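Side-chain contacts in Non-fluorescent flavoprotein (PDB 1FVP), which binds flavin mononucleotide carrying a covalently attached myristate, as a homodimer related to bacterial luciferase: residues E101-L106 with G189-T194; S108-S113 with D122-Q127; S40-I45 with L199-M204. All coordinates share one frame; numbering follows the deposited sequence.

Contacts 1 and 2 share helix 100-116 and touch each other. Thr194 O of contact 1 probably accepts a hydrogen bond from His126 N of contact 2. Contact 1 is partly buried, with Lys190 in the exposed part, and it ends at a flavin ribityl chain. Contact 2 is buried and links the helix to strand 126-134. Contact 3 is also buried and lies on the opposite side of the chain's centre, about 21 to 24 Å away, centre to centre. All three depend on aromatic rings. Contact 1 sets aliphatic groups around phenylalanine, contact 2 pairs tyrosine with histidine, and contact 3 sets tyrosine against phenylalanine and leucine.

Contact 1 (E101-L106 with G189-T194); sequences EERLKL and GKFDNT. With FMA (6-(3-tetradecanoic acid) flavine mononucleotide), chain D.
The backbones come nearest at Leu104 of helix 100-116 and Phe191, just past the end of helix 178-190, where the two CA atoms are 7.2 Å apart. Phe191 and Leu104 make most of the contact. Phe191 CG is anti to its own carbonyl carbon (chi1 -82°), and the ring reaches toward helix 100-116. Leu104 CG sits over one face of the ring, offset toward the rim. This is a CH-pi contact, 4.3 Å from CG to the Phe191 ring centroid and 18° off the normal. Arg103 comes in at the edge instead, in the plane of the ring, with CG 3.5 Å from Phe191 CZ. Of the arginine side chain, CG and CD do the touching. Leu104 CD1 also lies 3.6 Å from Lys190 CB, while the lysine chain bends away beyond that atom. Helix 178-190 ends in a Schellman motif with Asp192, at positive phi, as its C-prime residue. A type I' turn runs from Phe191 to Thr194. Phe191 O accepts from both Thr194 N (2.6 Å) and Thr194 OG1 (3.0 Å), which approach from opposite faces of the carbonyl plane. The ring of Phe94 also meets Phe191. Within the turn, Asn193 belongs to a flavin pocket. Its OD1 accepts a hydrogen bond from FMA O2B at 2.8 Å. FMA O4' lies too close to OD1 in the model, so a second bond there is doubtful.

Contact 2 (S108-S113 with D122-Q127); sequences SFYNAS and DLVRHQ
The rings of Tyr110 and His126 meet in an offset edge-to-face pair, with the edge of the imidazole turned toward the face of the phenol. The centroids are 5.0 Å apart and the planes stand at 87°. The contact belongs to a beta-alpha-beta unit made of strand 92-94, helix 100-116 and strand 126-134. Here the helix is packed against the chain that leads into the last strand and against the start of that strand. The corner that does the touching is His126 CE1, which lies 3.5 Å from Tyr110 CD1. Relative to the imidazole, Tyr110 CE1 lies at the edge, in its plane. Val124 takes the edge of the tyrosine ring. Its CG2 is near the ring plane and 3.6 Å from Tyr110 CE1. Tyr110 leaves the helix with CG anti to its backbone N (chi1 -169°), which carries the ring across to Val124 and His126. Its ring also rests on Leu92, and its hydroxyl has a weak hydrogen bond with Leu90 O. A second ring, that of Phe94, meets His126 edge-to-face, so the imidazole lies among aromatic neighbours. The contact is buried, and the tyrosine side chain is about 9 Å from a bound flavin. Beside CE1, His126 NE2 is 3.8 Å from Tyr110 CD1; His126 ND1 has a weak hydrogen bond with Leu92 N.

Contact 3 (S40-I45 with L199-M204); sequences SIYDVI and LCFESM
Tyr42 and Phe201 form the close part of this contact, and the two side chains reach toward each other from the two segments. The ring planes stand at 88° and the centroids are 6.0 Å apart. This is an oblique pair. Phe201 brings its CE2 and CZ atoms to the tyrosine, with CE2 4.0 Å from Tyr42 CE1 and CZ 3.9 Å from Tyr42 OH. Relative to the Phe201 ring, Tyr42 CE1 lies at the edge, in its plane. One face of the same ring has Leu199 O 3.9 Å above it, offset toward the rim. Tyr42 has CG anti to its carbonyl carbon (chi1 -50°), which sends its ring toward Phe201. The tyrosine hydroxyl is hydrogen-bonded to Met214 O of helix 207-227, which anchors the polar end of a ring that is otherwise packed among apolar groups. Leu199 makes a lighter touch, with CD1 4.2 Å from Tyr42 CE1. In the buried loop, Glu202 N donates to Cys200 SG at 3.5 Å, a bond within the segment.

The looser side lies along the rest of 40-45. Ser40 is exposed, Asp43 is partly so, and neither reaches 199-204. Ile45 is buried but faces other partners: its O accepts a hydrogen bond from Thr67 OG1 of the second subunit.

Strands 42-48 and 195-199 both run parallel to strand 6-11, one on each side of it. This order is consistent with the barrel-like fold of the bacterial luciferase family, and Leu199, at the end of its strand, lines a flavin pocket.

Contact 1 (E101-L106 with G189-T194)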
loop_
_atom_site.group_PDB
_atom_site.type_symbol
_atom_site.label_atom_id
_atom_site.label_comp_id
_atom_site.label_asym_id
_atom_site.label_seq_id
_atom_site.Cartn_x
_atom_site.Cartn_y
_atom_site.Cartn_z
ATOM N N GLU A 101 -20.268 -5.241 15.472
ATOM C CA GLU A 101 -20.596 -4.619 16.754
ATOM C C GLU A 101 -19.366 -3.868 17.256
ATOM O O GLU A 101 -19.317 -2.637 17.203
ATOM C CB GLU A 101 -20.977 -5.656 17.796
ATOM C CG GLU A 101 -22.181 -5.341 18.680
ATOM C CD GLU A 101 -22.685 -6.520 19.477
ATOM O OE1 GLU A 101 -21.971 -7.077 20.303
ATOM O OE2 GLU A 101 -23.861 -6.790 19.146
ATOM N N GLU A 102 -18.396 -4.634 17.721
ATOM C CA GLU A 102 -17.130 -4.149 18.244
ATOM C C GLU A 102 -16.434 -3.199 17.284
ATOM O O GLU A 102 -15.848 -2.184 17.716
ATOM C CB GLU A 102 -16.149 -5.272 18.555
ATOM C CG GLU A 102 -14.722 -4.855 18.923
ATOM C CD GLU A 102 -13.839 -6.041 19.197
ATOM O OE1 GLU A 102 -14.077 -7.139 18.701
ATOM O OE2 GLU A 102 -12.866 -5.825 19.953
ATOM N N ARG A 103 -16.475 -3.452 16.001
ATOM C CA ARG A 103 -15.797 -2.527 15.072
ATOM C C ARG A 103 -16.575 -1.223 15.048
ATOM O O ARG A 103 -16.027 -0.236 14.512
ATOM C CB ARG A 103 -15.560 -3.108 13.693
ATOM C CG ARG A 103 -16.515 -2.734 12.596
ATOM C CD ARG A 103 -16.038 -3.210 11.277
ATOM N NE ARG A 103 -15.810 -4.646 11.238
ATOM C CZ ARG A 103 -16.293 -5.368 10.208
ATOM N NH1 ARG A 103 -17.012 -4.864 9.216
ATOM N NH2 ARG A 103 -16.003 -6.681 10.183
ATOM N N LEU A 104 -17.777 -1.214 15.589
ATOM C CA LEU A 104 -18.604 0.015 15.613
ATOM C C LEU A 104 -18.242 0.842 16.840
ATOM O O LEU A 104 -18.309 2.079 16.790
ATOM C CB LEU A 104 -20.066 -0.307 15.441
ATOM C CG LEU A 104 -20.702 0.139 14.137
ATOM C CD1 LEU A 104 -22.089 -0.486 13.961
ATOM C CD2 LEU A 104 -20.790 1.649 14.206
ATOM N N LYS A 105 -17.842 0.130 17.871
ATOM C CA LYS A 105 -17.378 0.738 19.110
ATOM C C LYS A 105 -16.106 1.558 18.837
ATOM O O LYS A 105 -15.785 2.467 19.640
ATOM C CB LYS A 105 -16.995 -0.310 20.150
ATOM C CG LYS A 105 -18.138 -1.255 20.501
ATOM C CD LYS A 105 -17.632 -2.473 21.260
ATOM C CE LYS A 105 -17.582 -2.262 22.760
ATOM N NZ LYS A 105 -17.939 -3.543 23.445
ATOM N N LEU A 106 -15.387 1.271 17.763
ATOM C CA LEU A 106 -14.148 1.987 17.431
ATOM C C LEU A 106 -14.370 3.234 16.607
ATOM O O LEU A 106 -13.534 4.151 16.823
ATOM C CB LEU A 106 -13.098 1.019 16.890
ATOM C CG LEU A 106 -12.849 -0.173 17.805
ATOM C CD1 LEU A 106 -12.874 -1.451 16.998
ATOM C CD2 LEU A 106 -11.486 -0.016 18.446
ATOM N N GLY A 189 -24.800 2.613 6.625
ATOM C CA GLY A 189 -25.669 3.270 7.575
ATOM C C GLY A 189 -25.211 3.211 9.020
ATOM O O GLY A 189 -25.079 4.279 9.670
ATOM N N LYS A 190 -24.960 2.009 9.524
ATOM C CA LYS A 190 -24.532 1.828 10.909
ATOM C C LYS A 190 -23.203 2.539 11.171
ATOM O O LYS A 190 -22.754 2.571 12.316
ATOM C CB LYS A 190 -24.378 0.384 11.333
ATOM C CG LYS A 190 -25.172 -0.728 10.715
ATOM C CD LYS A 190 -26.594 -0.850 11.223
ATOM C CE LYS A 190 -27.542 -0.172 10.240
ATOM N NZ LYS A 190 -28.899 -0.025 10.846
ATOM N N PHE A 191 -22.577 3.028 10.138
ATOM C CA PHE A 191 -21.307 3.747 10.083
ATOM C C PHE A 191 -21.610 5.188 9.643
ATOM O O PHE A 191 -20.866 5.822 8.865
ATOM C CB PHE A 191 -20.284 3.100 9.132
ATOM C CG PHE A 191 -19.537 1.957 9.748
ATOM C CD1 PHE A 191 -18.479 2.197 10.607
ATOM C CD2 PHE A 191 -19.905 0.642 9.507
ATOM C CE1 PHE A 191 -17.781 1.173 11.226
ATOM C CE2 PHE A 191 -19.222 -0.409 10.110
ATOM C CZ PHE A 191 -18.150 -0.133 10.974
ATOM N N ASP A 192 -22.740 5.679 10.119
ATOM C CA ASP A 192 -23.212 7.030 9.795
ATOM C C ASP A 192 -22.992 7.285 8.295
ATOM O O ASP A 192 -22.903 8.469 7.897
ATOM C CB ASP A 192 -22.574 8.138 10.620
ATOM C CG ASP A 192 -22.320 7.867 12.080
ATOM O OD1 ASP A 192 -23.232 7.866 12.930
ATOM O OD2 ASP A 192 -21.110 7.661 12.363
ATOM N N ASN A 193 -22.927 6.232 7.518
ATOM C CA ASN A 193 -22.720 6.398 6.069
ATOM C C ASN A 193 -21.410 7.120 5.763
ATOM O O ASN A 193 -21.384 7.907 4.798
ATOM C CB ASN A 193 -23.943 7.123 5.503
ATOM C CG ASN A 193 -24.883 6.212 4.747
ATOM O OD1 ASN A 193 -25.476 6.690 3.767
ATOM N ND2 ASN A 193 -25.027 4.948 5.128
ATOM N N THR A 194 -20.376 6.835 6.535
ATOM C CA THR A 194 -19.063 7.461 6.359
ATOM C C THR A 194 -17.957 6.527 5.895
ATOM O O THR A 194 -16.755 6.798 6.248
ATOM C CB THR A 194 -18.618 8.187 7.700
ATOM O OG1 THR A 194 -18.204 7.189 8.688
ATOM C CG2 THR A 194 -19.727 9.093 8.247
HETATM N N1 FMA D . -26.206 6.549 -0.512
HETATM C C2 FMA D . -25.221 7.352 -0.916
HETATM O O2 FMA D . -24.928 8.415 -0.514
HETATM N N3 FMA D . -24.347 6.912 -1.995
HETATM C C4 FMA D . -24.525 5.715 -2.587
HETATM O O4 FMA D . -23.777 5.395 -3.486
HETATM C C4A FMA D . -25.591 4.872 -2.142
HETATM N N5 FMA D . -25.852 3.694 -2.649
HETATM C C5A FMA D . -26.837 2.861 -2.277
HETATM C C6 FMA D . -27.038 1.620 -2.875
HETATM C C7 FMA D . -28.073 0.841 -2.423
HETATM C C7M FMA D . -28.396 -0.578 -3.010
HETATM C C8 FMA D . -28.947 1.282 -1.361
HETATM C C8M FMA D . -30.087 0.470 -0.838
HETATM C C9 FMA D . -28.720 2.518 -0.794
HETATM C C9A FMA D . -27.702 3.335 -1.191
HETATM N N10 FMA D . -27.418 4.584 -0.656
HETATM C C10 FMA D . -26.439 5.402 -1.041
HETATM C C1B FMA D . -28.286 5.124 0.483
HETATM C C2B FMA D . -27.543 6.133 1.461
HETATM O O2B FMA D . -27.841 5.563 2.722
HETATM C C3B FMA D . -28.104 7.524 1.267
HETATM O "O3'" FMA D . -28.709 7.658 0.021
HETATM C C4B FMA D . -27.105 8.672 1.453
HETATM O "O4'" FMA D . -26.496 8.622 2.793
HETATM C C5B FMA D . -27.818 10.044 1.305
HETATM O "O5'" FMA D . -27.575 10.795 2.638
HETATM P P FMA D . -28.636 11.509 3.566
HETATM O O1P FMA D . -29.062 12.695 2.631
HETATM O O2P FMA D . -29.717 10.573 3.807
HETATM O O3P FMA D . -28.022 11.797 4.770
HETATM C "C1'" FMA D . -26.238 1.285 -6.439
HETATM O "O1'" FMA D . -27.029 0.270 -6.347
HETATM O "O2'" FMA D . -26.074 1.818 -7.541
HETATM C "C2'" FMA D . -26.192 2.092 -5.184
HETATM C "C3'" FMA D . -26.101 1.208 -3.933
HETATM C "C4'" FMA D . -24.659 1.101 -3.540
HETATM C "C5'" FMA D . -23.831 -0.071 -4.011
HETATM C "C6'" FMA D . -22.976 -0.676 -2.925
HETATM C "C7'" FMA D . -21.729 -1.357 -3.471
HETATM C "C8'" FMA D . -21.605 -2.800 -3.223
HETATM C "C9'" FMA D . -20.867 -3.295 -1.991
HETATM C C11 FMA D . -21.130 -4.735 -1.673
HETATM C C12 FMA D . -21.270 -5.775 -2.723
HETATM C C13 FMA D . -21.409 -7.210 -2.337
HETATM C C14 FMA D . -21.488 -8.211 -3.445
HETATM C C15 FMA D . -22.375 -7.821 -4.593
#

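Contact 2 (S108-S113 with D122-Q127)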
loop_
_atom_site.group_PDB
_atom_site.type_symbol
_atom_site.label_atom_id
_atom_site.label_comp_id
_atom_site.label_asym_id
_atom_site.label_seq_id
_atom_site.Cartn_x
_atom_site.Cartn_y
_atom_site.Cartn_z
ATOM N N SER A 108 -16.441 4.969 17.220
ATOM C CA SER A 108 -17.050 5.750 18.307
ATOM C C SER A 108 -15.976 6.511 19.042
ATOM O O SER A 108 -16.149 7.733 19.206
ATOM C CB SER A 108 -18.038 4.981 19.141
ATOM O OG SER A 108 -19.310 5.172 18.496
ATOM N N PHE A 109 -14.921 5.814 19.420
ATOM C CA PHE A 109 -13.861 6.585 20.118
ATOM C C PHE A 109 -13.467 7.672 19.091
ATOM O O PHE A 109 -13.320 8.844 19.476
ATOM C CB PHE A 109 -12.699 5.804 20.586
ATOM C CG PHE A 109 -12.539 5.200 21.921
ATOM C CD1 PHE A 109 -13.558 4.470 22.518
ATOM C CD2 PHE A 109 -11.298 5.294 22.570
ATOM C CE1 PHE A 109 -13.369 3.872 23.757
ATOM C CE2 PHE A 109 -11.089 4.703 23.818
ATOM C CZ PHE A 109 -12.143 3.991 24.425
ATOM N N TYR A 110 -13.359 7.244 17.843
ATOM C CA TYR A 110 -12.949 8.192 16.790
ATOM C C TYR A 110 -13.897 9.363 16.612
ATOM O O TYR A 110 -13.685 10.259 15.768
ATOM C CB TYR A 110 -12.599 7.538 15.461
ATOM C CG TYR A 110 -11.933 8.421 14.429
ATOM C CD1 TYR A 110 -12.690 9.198 13.547
ATOM C CD2 TYR A 110 -10.547 8.445 14.303
ATOM C CE1 TYR A 110 -12.090 10.013 12.609
ATOM C CE2 TYR A 110 -9.937 9.236 13.337
ATOM C CZ TYR A 110 -10.706 10.020 12.491
ATOM O OH TYR A 110 -10.080 10.783 11.543
ATOM N N ASN A 111 -14.951 9.437 17.400
ATOM C CA ASN A 111 -15.824 10.638 17.199
ATOM C C ASN A 111 -15.625 11.456 18.464
ATOM O O ASN A 111 -15.698 12.682 18.440
ATOM C CB ASN A 111 -17.188 10.168 16.763
ATOM C CG ASN A 111 -17.142 9.900 15.261
ATOM O OD1 ASN A 111 -16.059 10.090 14.688
ATOM N ND2 ASN A 111 -18.291 9.492 14.749
ATOM N N ALA A 112 -15.335 10.653 19.472
ATOM C CA ALA A 112 -15.096 11.092 20.837
ATOM C C ALA A 112 -13.700 11.709 20.960
ATOM O O ALA A 112 -13.572 12.732 21.671
ATOM C CB ALA A 112 -15.302 9.935 21.801
ATOM N N SER A 113 -12.745 11.083 20.291
ATOM C CA SER A 113 -11.368 11.601 20.335
ATOM C C SER A 113 -11.373 12.868 19.489
ATOM O O SER A 113 -10.984 13.940 19.985
ATOM C CB SER A 113 -10.311 10.617 19.925
ATOM O OG SER A 113 -10.018 9.713 20.968
ATOM N N ASP A 122 -15.175 16.004 9.595
ATOM C CA ASP A 122 -16.552 15.800 9.072
ATOM C C ASP A 122 -16.408 15.257 7.648
ATOM O O ASP A 122 -17.312 14.614 7.098
ATOM C CB ASP A 122 -17.396 17.060 9.220
ATOM C CG ASP A 122 -17.512 17.495 10.673
ATOM O OD1 ASP A 122 -16.510 17.870 11.300
ATOM O OD2 ASP A 122 -18.643 17.434 11.207
ATOM N N LEU A 123 -15.239 15.528 7.097
ATOM C CA LEU A 123 -14.869 15.135 5.742
ATOM C C LEU A 123 -13.943 13.920 5.739
ATOM O O LEU A 123 -13.472 13.600 4.631
ATOM C CB LEU A 123 -14.215 16.339 5.052
ATOM C CG LEU A 123 -15.030 17.583 4.777
ATOM C CD1 LEU A 123 -16.319 17.254 4.033
ATOM C CD2 LEU A 123 -15.319 18.315 6.086
ATOM N N VAL A 124 -13.707 13.346 6.906
ATOM C CA VAL A 124 -12.804 12.162 6.934
ATOM C C VAL A 124 -13.709 10.935 6.823
ATOM O O VAL A 124 -14.592 10.768 7.670
ATOM C CB VAL A 124 -11.780 12.234 8.061
ATOM C CG1 VAL A 124 -11.653 13.665 8.590
ATOM C CG2 VAL A 124 -11.919 11.259 9.198
ATOM N N ARG A 125 -13.482 10.179 5.767
ATOM C CA ARG A 125 -14.171 8.967 5.366
ATOM C C ARG A 125 -13.350 7.704 5.641
ATOM O O ARG A 125 -12.263 7.511 5.080
ATOM C CB ARG A 125 -14.436 8.976 3.872
ATOM C CG ARG A 125 -15.085 10.196 3.249
ATOM C CD ARG A 125 -15.818 9.738 1.995
ATOM N NE ARG A 125 -16.640 8.593 2.375
ATOM C CZ ARG A 125 -17.615 8.056 1.674
ATOM N NH1 ARG A 125 -17.921 8.534 0.477
ATOM N NH2 ARG A 125 -18.324 7.054 2.193
ATOM N N HIS A 126 -13.912 6.856 6.466
ATOM C CA HIS A 126 -13.252 5.587 6.850
ATOM C C HIS A 126 -13.240 4.616 5.691
ATOM O O HIS A 126 -13.861 4.949 4.662
ATOM C CB HIS A 126 -13.962 4.982 8.089
ATOM C CG HIS A 126 -14.013 6.044 9.155
ATOM N ND1 HIS A 126 -12.903 6.774 9.520
ATOM C CD2 HIS A 126 -15.042 6.502 9.908
ATOM C CE1 HIS A 126 -13.265 7.627 10.466
ATOM N NE2 HIS A 126 -14.548 7.487 10.728
ATOM N N GLN A 127 -12.568 3.490 5.816
ATOM C CA GLN A 127 -12.529 2.483 4.728
ATOM C C GLN A 127 -12.930 1.152 5.396
ATOM O O GLN A 127 -12.307 0.773 6.401
ATOM C CB GLN A 127 -11.221 2.301 4.005
ATOM C CG GLN A 127 -10.825 3.338 3.001
ATOM C CD GLN A 127 -11.236 3.049 1.594
ATOM O OE1 GLN A 127 -10.937 3.826 0.707
ATOM N NE2 GLN A 127 -11.915 1.946 1.322
#

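Contact 3 (S40-I45 with L199-M204)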
loop_
_atom_site.group_PDB
_atom_site.type_symbol
_atom_site.label_atom_id
_atom_site.label_comp_id
_atom_site.label_asym_id
_atom_site.label_seq_id
_atom_site.Cartn_x
_atom_site.Cartn_y
_atom_site.Cartn_z
ATOM N N SER A 40 -13.890 -0.559 -13.873
ATOM C CA SER A 40 -13.516 0.852 -13.738
ATOM C C SER A 40 -13.337 1.137 -12.243
ATOM O O SER A 40 -12.260 1.118 -11.661
ATOM C CB SER A 40 -14.581 1.784 -14.284
ATOM O OG SER A 40 -14.540 1.918 -15.683
ATOM N N ILE A 41 -14.474 1.360 -11.641
ATOM C CA ILE A 41 -14.690 1.665 -10.242
ATOM C C ILE A 41 -13.731 1.004 -9.289
ATOM O O ILE A 41 -13.580 1.635 -8.204
ATOM C CB ILE A 41 -16.220 1.523 -9.925
ATOM C CG1 ILE A 41 -16.630 0.059 -9.726
ATOM C CG2 ILE A 41 -17.049 2.204 -11.069
ATOM C CD1 ILE A 41 -18.008 -0.144 -9.038
ATOM N N TYR A 42 -13.093 -0.121 -9.581
ATOM C CA TYR A 42 -12.122 -0.643 -8.564
ATOM C C TYR A 42 -10.858 0.189 -8.794
ATOM O O TYR A 42 -10.064 -0.082 -9.724
ATOM C CB TYR A 42 -11.928 -2.158 -8.614
ATOM C CG TYR A 42 -13.245 -2.911 -8.601
ATOM C CD1 TYR A 42 -14.022 -3.010 -7.456
ATOM C CD2 TYR A 42 -13.743 -3.486 -9.763
ATOM C CE1 TYR A 42 -15.251 -3.649 -7.438
ATOM C CE2 TYR A 42 -14.971 -4.122 -9.763
ATOM C CZ TYR A 42 -15.717 -4.208 -8.612
ATOM O OH TYR A 42 -16.916 -4.858 -8.693
ATOM N N ASP A 43 -10.687 1.234 -7.973
ATOM C CA ASP A 43 -9.507 2.102 -8.191
ATOM C C ASP A 43 -8.341 1.948 -7.249
ATOM O O ASP A 43 -7.378 2.741 -7.415
ATOM C CB ASP A 43 -9.956 3.505 -8.553
ATOM C CG ASP A 43 -11.131 4.094 -7.828
ATOM O OD1 ASP A 43 -11.139 4.101 -6.585
ATOM O OD2 ASP A 43 -12.061 4.589 -8.507
ATOM N N VAL A 44 -8.266 0.999 -6.351
ATOM C CA VAL A 44 -7.129 0.768 -5.443
ATOM C C VAL A 44 -7.176 -0.696 -4.969
ATOM O O VAL A 44 -8.275 -1.272 -4.816
ATOM C CB VAL A 44 -7.055 1.756 -4.286
ATOM C CG1 VAL A 44 -7.245 3.211 -4.658
ATOM C CG2 VAL A 44 -8.018 1.425 -3.143
ATOM N N ILE A 45 -6.017 -1.297 -4.772
ATOM C CA ILE A 45 -5.946 -2.700 -4.322
ATOM C C ILE A 45 -5.120 -2.656 -3.040
ATOM O O ILE A 45 -4.166 -1.868 -3.029
ATOM C CB ILE A 45 -5.470 -3.696 -5.424
ATOM C CG1 ILE A 45 -3.942 -3.808 -5.513
ATOM C CG2 ILE A 45 -6.123 -3.367 -6.793
ATOM C CD1 ILE A 45 -3.272 -3.942 -6.905
ATOM N N LEU A 199 -13.275 -4.526 -0.657
ATOM C CA LEU A 199 -13.973 -5.804 -0.561
ATOM C C LEU A 199 -13.277 -6.940 -1.269
ATOM O O LEU A 199 -13.185 -6.901 -2.504
ATOM C CB LEU A 199 -15.408 -5.515 -1.060
ATOM C CG LEU A 199 -15.632 -4.428 -2.088
ATOM C CD1 LEU A 199 -14.804 -4.636 -3.350
ATOM C CD2 LEU A 199 -17.099 -4.384 -2.492
ATOM N N CYS A 200 -12.848 -7.938 -0.529
ATOM C CA CYS A 200 -12.161 -9.136 -1.016
ATOM C C CYS A 200 -13.119 -10.112 -1.679
ATOM O O CYS A 200 -13.957 -10.638 -0.917
ATOM C CB CYS A 200 -11.532 -9.894 0.169
ATOM S SG CYS A 200 -10.521 -11.321 -0.336
ATOM N N PHE A 201 -13.009 -10.386 -2.958
ATOM C CA PHE A 201 -13.934 -11.357 -3.589
ATOM C C PHE A 201 -13.165 -12.666 -3.787
ATOM O O PHE A 201 -13.429 -13.357 -4.785
ATOM C CB PHE A 201 -14.443 -10.889 -4.923
ATOM C CG PHE A 201 -15.172 -9.624 -5.159
ATOM C CD1 PHE A 201 -16.512 -9.510 -4.801
ATOM C CD2 PHE A 201 -14.557 -8.546 -5.795
ATOM C CE1 PHE A 201 -17.228 -8.344 -5.010
ATOM C CE2 PHE A 201 -15.240 -7.359 -6.032
ATOM C CZ PHE A 201 -16.584 -7.273 -5.632
ATOM N N GLU A 202 -12.243 -12.982 -2.914
ATOM C CA GLU A 202 -11.410 -14.171 -3.071
ATOM C C GLU A 202 -11.898 -15.411 -2.372
ATOM O O GLU A 202 -11.103 -16.383 -2.335
ATOM C CB GLU A 202 -9.980 -13.982 -2.564
ATOM C CG GLU A 202 -8.967 -13.044 -3.156
ATOM C CD GLU A 202 -8.986 -12.925 -4.650
ATOM O OE1 GLU A 202 -9.724 -12.191 -5.285
ATOM O OE2 GLU A 202 -8.132 -13.672 -5.164
ATOM N N SER A 203 -13.078 -15.407 -1.812
ATOM C CA SER A 203 -13.490 -16.677 -1.133
ATOM C C SER A 203 -14.084 -17.506 -2.260
ATOM O O SER A 203 -14.067 -18.733 -2.218
ATOM C CB SER A 203 -14.405 -16.393 0.013
ATOM O OG SER A 203 -14.955 -15.075 -0.069
ATOM N N MET A 204 -14.552 -16.792 -3.255
ATOM C CA MET A 204 -15.210 -17.190 -4.481
ATOM C C MET A 204 -14.324 -17.937 -5.475
ATOM O O MET A 204 -13.606 -17.313 -6.270
ATOM C CB MET A 204 -15.787 -15.989 -5.250
ATOM C CG MET A 204 -16.884 -15.292 -4.488
ATOM S SD MET A 204 -17.911 -14.496 -5.758
ATOM C CE MET A 204 -17.273 -12.826 -5.756
#